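Local coordinates for alpha-1,3-glucanase (Bacillus circulans, PDB 5ZRU), which hydrolyses alpha-1,3-glucan as a family GH87 enzyme, this chain being the catalytic part of a longer protein that probably also binds carbohydrate, at residues N469-A474 with S531-P536; G508-I513 with T544-G549; A523-V528 with T558-H563. One frame throughout, in Å; residues are numbered along the deposited sequence.

Contact 1 of 3, residues N469-A474 with S531-P536; sequences NGERGA and SRFSSP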
ATOM      1  N   ASN A 469     -14.930  -6.820  14.542  1.00 12.34           N
ATOM      2  CA  ASN A 469     -14.521  -7.390  15.826  1.00 11.12           C
ATOM      3  C   ASN A 469     -14.340  -8.903  15.733  1.00 12.94           C
ATOM      4  O   ASN A 469     -14.621  -9.638  16.681  1.00 13.47           O
ATOM      5  CB  ASN A 469     -15.525  -7.030  16.924  1.00 12.71           C
ATOM      6  CG  ASN A 469     -15.321  -5.633  17.471  1.00 26.75           C
ATOM      7  OD1 ASN A 469     -14.530  -4.847  16.942  1.00 23.54           O
ATOM      8  ND2 ASN A 469     -16.038  -5.312  18.549  1.00 31.09           N
ATOM      9  N   GLY A 470     -13.855  -9.383  14.579  1.00 10.13           N
ATOM     10  CA  GLY A 470     -13.687 -10.803  14.364  1.00  8.86           C
ATOM     11  C   GLY A 470     -12.312 -11.152  13.826  1.00  9.90           C
ATOM     12  O   GLY A 470     -11.565 -10.297  13.332  1.00  8.99           O
ATOM     13  N   GLU A 471     -12.001 -12.449  13.907  1.00  8.36           N
ATOM     14  CA  GLU A 471     -10.726 -12.983  13.459  1.00  9.36           C
ATOM     15  C   GLU A 471     -10.675 -13.115  11.939  1.00  9.55           C
ATOM     16  O   GLU A 471     -11.700 -13.276  11.268  1.00 11.40           O
ATOM     17  CB  GLU A 471     -10.462 -14.349  14.111  1.00 11.15           C
ATOM     18  CG  GLU A 471     -11.512 -15.415  13.806  1.00 12.01           C
ATOM     19  CD  GLU A 471     -12.681 -15.446  14.806  1.00 10.31           C
ATOM     20  OE1 GLU A 471     -12.899 -14.457  15.538  1.00 12.93           O
ATOM     21  OE2 GLU A 471     -13.403 -16.470  14.839  1.00 12.43           O
ATOM     22  N   ARG A 472      -9.454 -13.024  11.399  1.00  8.58           N
ATOM     23  CA  ARG A 472      -9.168 -13.273   9.993  1.00  9.14           C
ATOM     24  C   ARG A 472      -7.855 -14.039   9.897  1.00  8.51           C
ATOM     25  O   ARG A 472      -6.934 -13.797  10.683  1.00  9.12           O
ATOM     26  CB  ARG A 472      -9.063 -11.969   9.181  1.00  9.85           C
ATOM     27  CG  ARG A 472     -10.380 -11.189   9.075  1.00 10.53           C
ATOM     28  CD  ARG A 472     -11.330 -11.870   8.113  1.00  8.34           C
ATOM     29  NE  ARG A 472     -12.665 -11.266   8.154  1.00 12.68           N
ATOM     30  CZ  ARG A 472     -13.701 -11.717   7.457  1.00 14.00           C
ATOM     31  NH1 ARG A 472     -13.552 -12.760   6.646  1.00 11.83           N
ATOM     32  NH2 ARG A 472     -14.881 -11.117   7.554  1.00 12.08           N
ATOM     33  N   GLY A 473      -7.781 -14.961   8.941  1.00  9.61           N
ATOM     34  CA  GLY A 473      -6.562 -15.711   8.748  1.00 12.48           C
ATOM     35  C   GLY A 473      -5.467 -14.855   8.142  1.00  8.73           C
ATOM     36  O   GLY A 473      -5.718 -13.807   7.550  1.00 10.51           O
ATOM     37  N   ALA A 474      -4.220 -15.281   8.334  1.00 12.25           N
ATOM     38  CA  ALA A 474      -3.148 -14.711   7.522  1.00 11.60           C
ATOM     39  C   ALA A 474      -3.479 -14.873   6.044  1.00  9.46           C
ATOM     40  O   ALA A 474      -3.241 -13.968   5.233  1.00  9.06           O
ATOM     41  CB  ALA A 474      -1.806 -15.372   7.867  1.00  9.27           C
ATOM     42  N   SER A 531     -13.823 -15.418  20.105  1.00 11.76           N
ATOM     43  CA  SER A 531     -14.042 -15.675  18.689  1.00 12.71           C
ATOM     44  C   SER A 531     -15.363 -15.072  18.241  1.00 15.17           C
ATOM     45  O   SER A 531     -16.388 -15.210  18.920  1.00 14.41           O
ATOM     46  CB  SER A 531     -14.023 -17.189  18.390  1.00 11.35           C
ATOM     47  OG  SER A 531     -14.404 -17.468  17.048  1.00 13.10           O
ATOM     48  N   ARG A 532     -15.332 -14.400  17.091  1.00 12.22           N
ATOM     49  CA  ARG A 532     -16.574 -13.962  16.466  1.00 12.23           C
ATOM     50  C   ARG A 532     -17.384 -15.152  15.976  1.00 15.17           C
ATOM     51  O   ARG A 532     -18.588 -15.247  16.237  1.00 13.66           O
ATOM     52  CB  ARG A 532     -16.274 -13.013  15.306  1.00  9.87           C
ATOM     53  CG  ARG A 532     -17.517 -12.581  14.498  1.00 13.61           C
ATOM     54  CD  ARG A 532     -17.085 -11.775  13.280  1.00 10.67           C
ATOM     55  NE  ARG A 532     -18.191 -11.303  12.453  1.00 10.22           N
ATOM     56  CZ  ARG A 532     -18.042 -10.819  11.223  1.00 11.71           C
ATOM     57  NH1 ARG A 532     -16.834 -10.771  10.669  1.00 10.55           N
ATOM     58  NH2 ARG A 532     -19.093 -10.397  10.534  1.00 11.64           N
ATOM     59  N   PHE A 533     -16.733 -16.087  15.280  1.00 12.36           N
ATOM     60  CA  PHE A 533     -17.456 -17.093  14.515  1.00 13.32           C
ATOM     61  C   PHE A 533     -17.695 -18.392  15.264  1.00 16.84           C
ATOM     62  O   PHE A 533     -18.641 -19.112  14.926  1.00 16.53           O
ATOM     63  CB  PHE A 533     -16.703 -17.424  13.222  1.00 13.99           C
ATOM     64  CG  PHE A 533     -16.566 -16.266  12.286  1.00 14.55           C
ATOM     65  CD1 PHE A 533     -17.696 -15.656  11.739  1.00 13.56           C
ATOM     66  CD2 PHE A 533     -15.312 -15.792  11.938  1.00 11.62           C
ATOM     67  CE1 PHE A 533     -17.571 -14.587  10.859  1.00 14.26           C
ATOM     68  CE2 PHE A 533     -15.182 -14.718  11.063  1.00 13.29           C
ATOM     69  CZ  PHE A 533     -16.309 -14.121  10.521  1.00 11.48           C
ATOM     70  N   SER A 534     -16.875 -18.717  16.259  1.00 14.31           N
ATOM     71  CA  SER A 534     -16.870 -20.062  16.808  1.00 15.03           C
ATOM     72  C   SER A 534     -16.751 -19.984  18.319  1.00 14.03           C
ATOM     73  O   SER A 534     -16.832 -18.910  18.928  1.00 16.05           O
ATOM     74  CB  SER A 534     -15.719 -20.894  16.223  1.00 17.99           C
ATOM     75  OG  SER A 534     -15.555 -20.638  14.843  1.00 22.56           O
ATOM     76  N   SER A 535     -16.566 -21.148  18.924  1.00 15.61           N
ATOM     77  CA  SER A 535     -16.263 -21.212  20.334  1.00 15.36           C
ATOM     78  C   SER A 535     -14.835 -20.725  20.566  1.00 17.38           C
ATOM     79  O   SER A 535     -14.024 -20.699  19.633  1.00 16.47           O
ATOM     80  CB  SER A 535     -16.439 -22.643  20.826  1.00 19.55           C
ATOM     81  OG  SER A 535     -15.779 -23.534  19.954  1.00 23.09           O
ATOM     82  N   PRO A 536     -14.504 -20.324  21.799  1.00 18.48           N
ATOM     83  CA  PRO A 536     -13.156 -19.805  22.062  1.00 15.58           C
ATOM     84  C   PRO A 536     -12.080 -20.808  21.679  1.00 15.33           C
ATOM     85  O   PRO A 536     -12.258 -22.021  21.797  1.00 17.02           O
ATOM     86  CB  PRO A 536     -13.157 -19.554  23.577  1.00 21.72           C
ATOM     87  CG  PRO A 536     -14.587 -19.424  23.939  1.00 20.14           C
ATOM     88  CD  PRO A 536     -15.340 -20.322  23.017  1.00 15.34           C
TER
HETATM   89  O   HOH W   1     -14.109 -11.480  11.209  1.00  8.82           O
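In the parallel beta-helix of the catalytic D2 region, the loops leading into strands 475-478 and 542-544 meet where the carboxylate of Glu-471 accepts hydrogen bonds from the turn that begins at Ser-531. CG of Glu-471 sits between its backbone N and carbonyl carbon (chi1 60°), and a bend at chi2 (-90°) carries CD toward the backbone of 531-533. Glu-471 OE1 offers its syn lone pair to Arg-532 N at 2.9 Å, with an N-H...O angle of 158°. Glu-471 OE2 takes the hydroxyl of Ser-531, OG to OE2 2.6 Å, on its syn side but tilted out of the carboxylate plane, and receives a weak bond from Phe-533 N at 3.4 Å. Ser-531 OG in turn accepts from Ser-534 N, an ST motif that closes the turn. Arg-532 runs extended past Gly-470, its CB 3.5 Å from the glycine CA; a side chain on Gly-470 would collide with CD. That same CD lies over one face of the Phe-533 ring, toward the rim. A water links Glu-471 O to Arg-532 NH1, and Gln-503 also donates to this carbonyl. Arg-472 NH2 comes within 3.7 Å of Arg-532 NH1. Salt bridges from Arg-472 to Asp-466, Asp-476 and Glu-478 would probably offset the repulsion of these like charges, while two firm bonds and one weak one from the same turn would hold the Glu-471 carboxylate against rotation.

Contact 2 of 3, residues G508-I513 with T544-G549; sequences GGFENI and TYTGNG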
ATOM      1  N   GLY A 508     -20.964 -20.196   1.139  1.00 12.47           N
ATOM      2  CA  GLY A 508     -21.120 -20.257  -0.304  1.00 12.73           C
ATOM      3  C   GLY A 508     -20.413 -21.422  -0.973  1.00 15.17           C
ATOM      4  O   GLY A 508     -20.713 -21.723  -2.133  1.00 14.09           O
ATOM      5  N   GLY A 509     -19.472 -22.054  -0.291  1.00 13.79           N
ATOM      6  CA  GLY A 509     -18.824 -23.242  -0.811  1.00 12.63           C
ATOM      7  C   GLY A 509     -17.349 -23.017  -1.119  1.00 13.68           C
ATOM      8  O   GLY A 509     -16.915 -21.909  -1.461  1.00 11.92           O
ATOM      9  N   PHE A 510     -16.568 -24.094  -1.005  1.00 12.50           N
ATOM     10  CA  PHE A 510     -15.148 -24.093  -1.350  1.00 14.81           C
ATOM     11  C   PHE A 510     -14.859 -25.303  -2.225  1.00 15.49           C
ATOM     12  O   PHE A 510     -15.039 -26.444  -1.791  1.00 15.08           O
ATOM     13  CB  PHE A 510     -14.272 -24.102  -0.094  1.00 11.15           C
ATOM     14  CG  PHE A 510     -14.371 -22.834   0.702  1.00 13.67           C
ATOM     15  CD1 PHE A 510     -13.535 -21.765   0.426  1.00 13.04           C
ATOM     16  CD2 PHE A 510     -15.316 -22.701   1.707  1.00 11.75           C
ATOM     17  CE1 PHE A 510     -13.627 -20.579   1.148  1.00 10.08           C
ATOM     18  CE2 PHE A 510     -15.426 -21.514   2.433  1.00 13.52           C
ATOM     19  CZ  PHE A 510     -14.572 -20.452   2.154  1.00 12.21           C
ATOM     20  N   GLU A 511     -14.411 -25.053  -3.455  1.00 13.75           N
ATOM     21  CA  GLU A 511     -14.280 -26.091  -4.474  1.00 14.92           C
ATOM     22  C   GLU A 511     -12.903 -26.023  -5.121  1.00 14.42           C
ATOM     23  O   GLU A 511     -12.509 -24.965  -5.618  1.00 12.77           O
ATOM     24  CB  GLU A 511     -15.364 -25.925  -5.544  1.00 17.82           C
ATOM     25  CG  GLU A 511     -16.787 -26.014  -4.991  1.00 23.04           C
ATOM     26  CD  GLU A 511     -17.831 -25.495  -5.968  1.00 33.95           C
ATOM     27  OE1 GLU A 511     -18.841 -24.918  -5.504  1.00 37.69           O
ATOM     28  OE2 GLU A 511     -17.638 -25.659  -7.193  1.00 38.54           O
ATOM     29  N   ASN A 512     -12.196 -27.156  -5.148  1.00 12.50           N
ATOM     30  CA  ASN A 512     -10.869 -27.266  -5.767  1.00 14.10           C
ATOM     31  C   ASN A 512      -9.910 -26.198  -5.230  1.00 11.53           C
ATOM     32  O   ASN A 512      -9.333 -25.410  -5.975  1.00 11.74           O
ATOM     33  CB  ASN A 512     -10.957 -27.183  -7.295  1.00 12.25           C
ATOM     34  CG  ASN A 512      -9.628 -27.531  -7.982  1.00 18.06           C
ATOM     35  OD1 ASN A 512      -8.837 -28.315  -7.460  1.00 17.25           O
ATOM     36  ND2 ASN A 512      -9.388 -26.946  -9.148  1.00 15.54           N
ATOM     37  N   ILE A 513      -9.738 -26.191  -3.913  1.00 11.39           N
ATOM     38  CA  ILE A 513      -8.771 -25.321  -3.249  1.00 12.62           C
ATOM     39  C   ILE A 513      -7.600 -26.188  -2.808  1.00 12.38           C
ATOM     40  O   ILE A 513      -7.775 -27.096  -1.988  1.00 12.07           O
ATOM     41  CB  ILE A 513      -9.382 -24.593  -2.042  1.00 12.58           C
ATOM     42  CG1 ILE A 513     -10.757 -23.997  -2.379  1.00  9.11           C
ATOM     43  CG2 ILE A 513      -8.405 -23.533  -1.524  1.00  9.46           C
ATOM     44  CD1 ILE A 513     -10.755 -22.959  -3.517  1.00 10.40           C
ATOM     45  N   THR A 544     -11.659 -23.550  10.070  1.00 11.90           N
ATOM     46  CA  THR A 544     -12.878 -23.273   9.327  1.00 10.99           C
ATOM     47  C   THR A 544     -14.013 -23.005  10.305  1.00 11.73           C
ATOM     48  O   THR A 544     -14.056 -23.555  11.411  1.00 11.64           O
ATOM     49  CB  THR A 544     -13.280 -24.409   8.353  1.00 12.60           C
ATOM     50  OG1 THR A 544     -14.040 -25.403   9.049  1.00 14.85           O
ATOM     51  CG2 THR A 544     -12.037 -25.056   7.681  1.00 11.78           C
ATOM     52  N   TYR A 545     -14.903 -22.108   9.902  1.00 12.36           N
ATOM     53  CA  TYR A 545     -16.157 -21.862  10.605  1.00 13.59           C
ATOM     54  C   TYR A 545     -17.331 -22.079   9.655  1.00 14.78           C
ATOM     55  O   TYR A 545     -18.389 -21.464   9.796  1.00 13.12           O
ATOM     56  CB  TYR A 545     -16.181 -20.466  11.235  1.00 13.25           C
ATOM     57  CG  TYR A 545     -15.949 -19.321  10.279  1.00 14.92           C
ATOM     58  CD1 TYR A 545     -14.657 -18.993   9.856  1.00 12.05           C
ATOM     59  CD2 TYR A 545     -17.009 -18.543   9.819  1.00 13.76           C
ATOM     60  CE1 TYR A 545     -14.435 -17.947   8.978  1.00 10.25           C
ATOM     61  CE2 TYR A 545     -16.792 -17.480   8.939  1.00 14.22           C
ATOM     62  CZ  TYR A 545     -15.497 -17.189   8.530  1.00 13.86           C
ATOM     63  OH  TYR A 545     -15.260 -16.148   7.658  1.00 12.34           O
ATOM     64  N   THR A 546     -17.123 -22.938   8.658  1.00 12.62           N
ATOM     65  CA  THR A 546     -18.188 -23.494   7.840  1.00 13.88           C
ATOM     66  C   THR A 546     -17.968 -24.992   7.717  1.00 14.69           C
ATOM     67  O   THR A 546     -16.830 -25.471   7.740  1.00 13.55           O
ATOM     68  CB  THR A 546     -18.256 -22.870   6.431  1.00 15.02           C
ATOM     69  OG1 THR A 546     -19.355 -23.432   5.702  1.00 13.77           O
ATOM     70  CG2 THR A 546     -16.978 -23.128   5.640  1.00 10.73           C
ATOM     71  N   GLY A 547     -19.069 -25.729   7.611  1.00 16.33           N
ATOM     72  CA  GLY A 547     -19.016 -27.139   7.292  1.00 17.57           C
ATOM     73  C   GLY A 547     -19.178 -27.433   5.822  1.00 19.33           C
ATOM     74  O   GLY A 547     -19.181 -28.602   5.426  1.00 18.21           O
ATOM     75  N   ASN A 548     -19.318 -26.399   4.995  1.00 15.62           N
ATOM     76  CA  ASN A 548     -19.507 -26.548   3.558  1.00 13.00           C
ATOM     77  C   ASN A 548     -18.203 -26.191   2.857  1.00 15.86           C
ATOM     78  O   ASN A 548     -17.911 -25.011   2.640  1.00 14.15           O
ATOM     79  CB  ASN A 548     -20.641 -25.654   3.073  1.00 12.72           C
ATOM     80  CG  ASN A 548     -20.861 -25.759   1.580  1.00 16.54           C
ATOM     81  OD1 ASN A 548     -20.541 -26.778   0.962  1.00 15.27           O
ATOM     82  ND2 ASN A 548     -21.412 -24.703   0.987  1.00 18.19           N
ATOM     83  N   GLY A 549     -17.429 -27.199   2.479  1.00 14.87           N
ATOM     84  CA  GLY A 549     -16.225 -26.920   1.724  1.00 12.30           C
ATOM     85  C   GLY A 549     -15.226 -28.047   1.807  1.00 14.91           C
ATOM     86  O   GLY A 549     -15.348 -28.971   2.607  1.00 14.55           O
TER
HETATM   87  O   HOH W   2     -21.814 -24.697  -2.074  1.00 28.55           O
HETATM   88  O   HOH W   3     -18.952 -22.545   2.376  1.00 15.36           O
HETATM   89  O   HOH W   4     -18.356 -26.677  -0.897  1.00 18.49           O
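In Asn-548, chi1 of 179° puts CG anti to the backbone N, and from there ND2 lies 3.5 Å from Gly-509 CA. Phe-510 has CG anti to the carbonyl carbon (chi1 -67°), and its ring meets the other segment along one rim: Asn-548 O lies in the ring plane, 3.6 Å from CD2. Farther round, Phe-510 CE2 touches the methyl CG2 of Thr-546 obliquely, at 3.9 Å. Gly-549 packs its CA against Phe-510 CB, and a side chain there would run into CD2. The setting is the wall of a parallel beta-helix, where strand 510-511 pairs in parallel with strand 484-485 and Phe-510 also bonds through its backbone to Ser-550; Phe-504 meets the ring edge-to-face. No direct hydrogen bond joins the two segments, and water does the polar work instead. One molecule accepts from Gly-509 N and donates to Asn-548 O at 2.7 Å, a second accepts from Phe-510 N and donates to Asn-548 OD1 at 2.9 Å, and a third connects Gly-508 O with Asn-548 ND2, which is also bonded to Gly-507 O. The backbone of Asn-548 is set by an ST turn: its N donates to Thr-546 OG1 at 3.1 Å, with a nearly straight angle of 166°.

Contact 3 of 3, residues A523-V528 with T558-H563; sequences AGKDGV and TNDIAH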
ATOM      1  N   ALA A 523       1.554 -19.647  15.254  1.00 12.27           N
ATOM      2  CA  ALA A 523       0.186 -19.177  15.088  1.00 10.33           C
ATOM      3  C   ALA A 523      -0.407 -18.931  16.464  1.00 15.34           C
ATOM      4  O   ALA A 523       0.075 -19.458  17.469  1.00 15.66           O
ATOM      5  CB  ALA A 523      -0.665 -20.175  14.284  1.00 14.46           C
ATOM      6  N   GLY A 524      -1.458 -18.111  16.502  1.00 12.08           N
ATOM      7  CA  GLY A 524      -2.025 -17.714  17.776  1.00 10.42           C
ATOM      8  C   GLY A 524      -1.126 -16.802  18.578  1.00 14.53           C
ATOM      9  O   GLY A 524      -1.189 -16.807  19.813  1.00 12.41           O
ATOM     10  N   LYS A 525      -0.276 -16.018  17.910  1.00 12.67           N
ATOM     11  CA  LYS A 525       0.695 -15.214  18.642  1.00 11.93           C
ATOM     12  C   LYS A 525       0.062 -14.019  19.349  1.00 13.23           C
ATOM     13  O   LYS A 525       0.708 -13.441  20.230  1.00 13.73           O
ATOM     14  CB  LYS A 525       1.816 -14.738  17.711  1.00 12.30           C
ATOM     15  CG  LYS A 525       2.569 -15.855  16.979  1.00 16.82           C
ATOM     16  CD  LYS A 525       3.054 -16.976  17.910  1.00 20.00           C
ATOM     17  CE  LYS A 525       4.329 -16.612  18.639  1.00 28.10           C
ATOM     18  NZ  LYS A 525       4.978 -17.827  19.210  1.00 26.69           N
ATOM     19  N   ASP A 526      -1.187 -13.646  19.029  1.00 11.96           N
ATOM     20  CA  ASP A 526      -1.806 -12.562  19.790  1.00 12.06           C
ATOM     21  C   ASP A 526      -2.398 -13.023  21.118  1.00 15.17           C
ATOM     22  O   ASP A 526      -2.793 -12.168  21.918  1.00 13.56           O
ATOM     23  CB  ASP A 526      -2.889 -11.817  18.974  1.00 10.38           C
ATOM     24  CG  ASP A 526      -4.074 -12.692  18.554  1.00 12.34           C
ATOM     25  OD1 ASP A 526      -4.294 -13.791  19.106  1.00 13.39           O
ATOM     26  OD2 ASP A 526      -4.790 -12.259  17.614  1.00 11.99           O
ATOM     27  N   GLY A 527      -2.465 -14.331  21.371  1.00 13.01           N
ATOM     28  CA  GLY A 527      -2.993 -14.842  22.623  1.00 16.60           C
ATOM     29  C   GLY A 527      -4.486 -14.685  22.810  1.00 18.06           C
ATOM     30  O   GLY A 527      -4.999 -15.016  23.880  1.00 16.33           O
ATOM     31  N   VAL A 528      -5.199 -14.190  21.807  1.00 14.41           N
ATOM     32  CA  VAL A 528      -6.634 -13.951  21.927  1.00 15.69           C
ATOM     33  C   VAL A 528      -7.373 -15.277  21.808  1.00 15.70           C
ATOM     34  O   VAL A 528      -7.075 -16.092  20.930  1.00 13.48           O
ATOM     35  CB  VAL A 528      -7.110 -12.954  20.857  1.00 13.46           C
ATOM     36  CG1 VAL A 528      -8.641 -12.796  20.900  1.00 15.35           C
ATOM     37  CG2 VAL A 528      -6.426 -11.610  21.059  1.00 14.15           C
ATOM     38  N   THR A 558       4.264 -27.649   9.995  1.00 16.62           N
ATOM     39  CA  THR A 558       3.840 -26.741  11.051  1.00 15.60           C
ATOM     40  C   THR A 558       4.876 -26.701  12.161  1.00 23.75           C
ATOM     41  O   THR A 558       5.711 -27.603  12.305  1.00 20.29           O
ATOM     42  CB  THR A 558       2.477 -27.121  11.659  1.00 19.36           C
ATOM     43  OG1 THR A 558       2.542 -28.431  12.240  1.00 23.61           O
ATOM     44  CG2 THR A 558       1.398 -27.084  10.598  1.00 19.85           C
ATOM     45  N   ASN A 559       4.796 -25.630  12.950  1.00 20.86           N
ATOM     46  CA  ASN A 559       5.644 -25.424  14.115  1.00 22.89           C
ATOM     47  C   ASN A 559       5.048 -24.300  14.947  1.00 21.57           C
ATOM     48  O   ASN A 559       4.533 -23.329  14.386  1.00 17.44           O
ATOM     49  CB  ASN A 559       7.081 -25.074  13.703  1.00 21.37           C
ATOM     50  CG  ASN A 559       8.018 -24.986  14.891  1.00 28.82           C
ATOM     51  OD1 ASN A 559       8.174 -25.952  15.640  1.00 29.58           O
ATOM     52  ND2 ASN A 559       8.646 -23.827  15.074  1.00 24.74           N
ATOM     53  N   ASP A 560       5.087 -24.456  16.276  1.00 19.29           N
ATOM     54  CA  ASP A 560       4.731 -23.382  17.215  1.00 19.78           C
ATOM     55  C   ASP A 560       3.269 -22.952  17.046  1.00 22.00           C
ATOM     56  O   ASP A 560       2.944 -21.763  17.006  1.00 20.48           O
ATOM     57  CB  ASP A 560       5.688 -22.191  17.053  1.00 21.95           C
ATOM     58  CG  ASP A 560       5.489 -21.115  18.113  1.00 29.97           C
ATOM     59  OD1 ASP A 560       4.982 -21.426  19.216  1.00 30.56           O
ATOM     60  OD2 ASP A 560       5.825 -19.946  17.830  1.00 26.74           O
ATOM     61  N   ILE A 561       2.377 -23.938  16.960  1.00 19.46           N
ATOM     62  CA  ILE A 561       0.951 -23.685  16.780  1.00 20.03           C
ATOM     63  C   ILE A 561       0.293 -23.578  18.158  1.00 22.96           C
ATOM     64  O   ILE A 561       0.365 -24.513  18.964  1.00 21.54           O
ATOM     65  CB  ILE A 561       0.298 -24.792  15.936  1.00 20.91           C
ATOM     66  CG1 ILE A 561       1.032 -24.941  14.603  1.00 22.83           C
ATOM     67  CG2 ILE A 561      -1.192 -24.493  15.704  1.00 17.03           C
ATOM     68  CD1 ILE A 561       1.136 -23.631  13.788  1.00 16.28           C
ATOM     69  N   ALA A 562      -0.350 -22.439  18.436  1.00 16.59           N
ATOM     70  CA  ALA A 562      -1.012 -22.275  19.732  1.00 22.26           C
ATOM     71  C   ALA A 562      -2.091 -23.334  19.958  1.00 24.32           C
ATOM     72  O   ALA A 562      -2.198 -23.894  21.057  1.00 22.59           O
ATOM     73  CB  ALA A 562      -1.610 -20.872  19.855  1.00 18.11           C
ATOM     74  N   HIS A 563      -2.894 -23.628  18.941  1.00 20.33           N
ATOM     75  CA  HIS A 563      -3.998 -24.574  19.116  1.00 23.91           C
ATOM     76  C   HIS A 563      -3.454 -25.990  19.272  1.00 27.48           C
ATOM     77  O   HIS A 563      -2.783 -26.487  18.360  1.00 21.20           O
ATOM     78  CB  HIS A 563      -4.964 -24.507  17.934  1.00 22.14           C
ATOM     79  CG  HIS A 563      -6.311 -25.101  18.220  1.00 24.78           C
ATOM     80  ND1 HIS A 563      -6.498 -26.450  18.448  1.00 26.17           N
ATOM     81  CD2 HIS A 563      -7.536 -24.530  18.321  1.00 23.07           C
ATOM     82  CE1 HIS A 563      -7.779 -26.682  18.675  1.00 27.07           C
ATOM     83  NE2 HIS A 563      -8.430 -25.534  18.606  1.00 27.99           N
TER
HETATM   84  O   HOH W   5       2.272 -19.987  20.125  1.00 32.14           O
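Ala-523, Asp-560 and Ala-562 have the most surface buried where two neighbouring strands of the beta-helix, 513-523 and 550-561, finish side by side. Ala-523 forms a parallel bridge with Ile-561: its N donates to Asp-560 O at 3.1 Å and its O accepts from Ala-562 N at 3.2 Å, the latter N-H arriving from above the carbonyl plane. On the sheet face that carries both side chains, Ala-523 CB touches Ile-561 CD1 at 3.9 Å. The carboxylate of Asp-560 turns to Lys-525, which stands at the second position of the type I turn from Gly-524 to Gly-527. Bends at chi2 and chi3 (-80°) fold the lysine chain, and Lys-525 NZ forms a salt bridge with Asp-560 OD2 at 2.7 Å, on that oxygen's syn lone pair, the two side chains crossing at about a right angle. An alanine in place of Lys-525 would probably leave the Asp-560 carboxylate without its cationic mate and freer to turn. OD1 of Asp-560 also receives a hydrogen bond from a water, which makes a weak one to Ala-523 O. The methyl CB of Ala-562 lies 3.2 Å from Ala-523 O and 3.8 Å from Gly-524 CA.

How the contacts relate
All three contacts lie in the beta-helical D2 region of the catalytic unit, on one side of the chain's centre. All three first segments come before any of the second segments, in the same order, so the contacts cross along the chain. Contacts 1 and 2, centres about 16 Å apart, touch where the rings of Phe-533 and Tyr-545 stack; strand 542-544 leads from 531-536 into 544-549. Contacts 1 and 3, centres about 14 Å apart, only adjoin in sequence, 531-536 closely following 523-528. Contacts 2 and 3, centres about 23 Å apart, do not touch, but strands 513-523 and 550-561 run from one to the other. Together they tie later coils of the solenoid to one another.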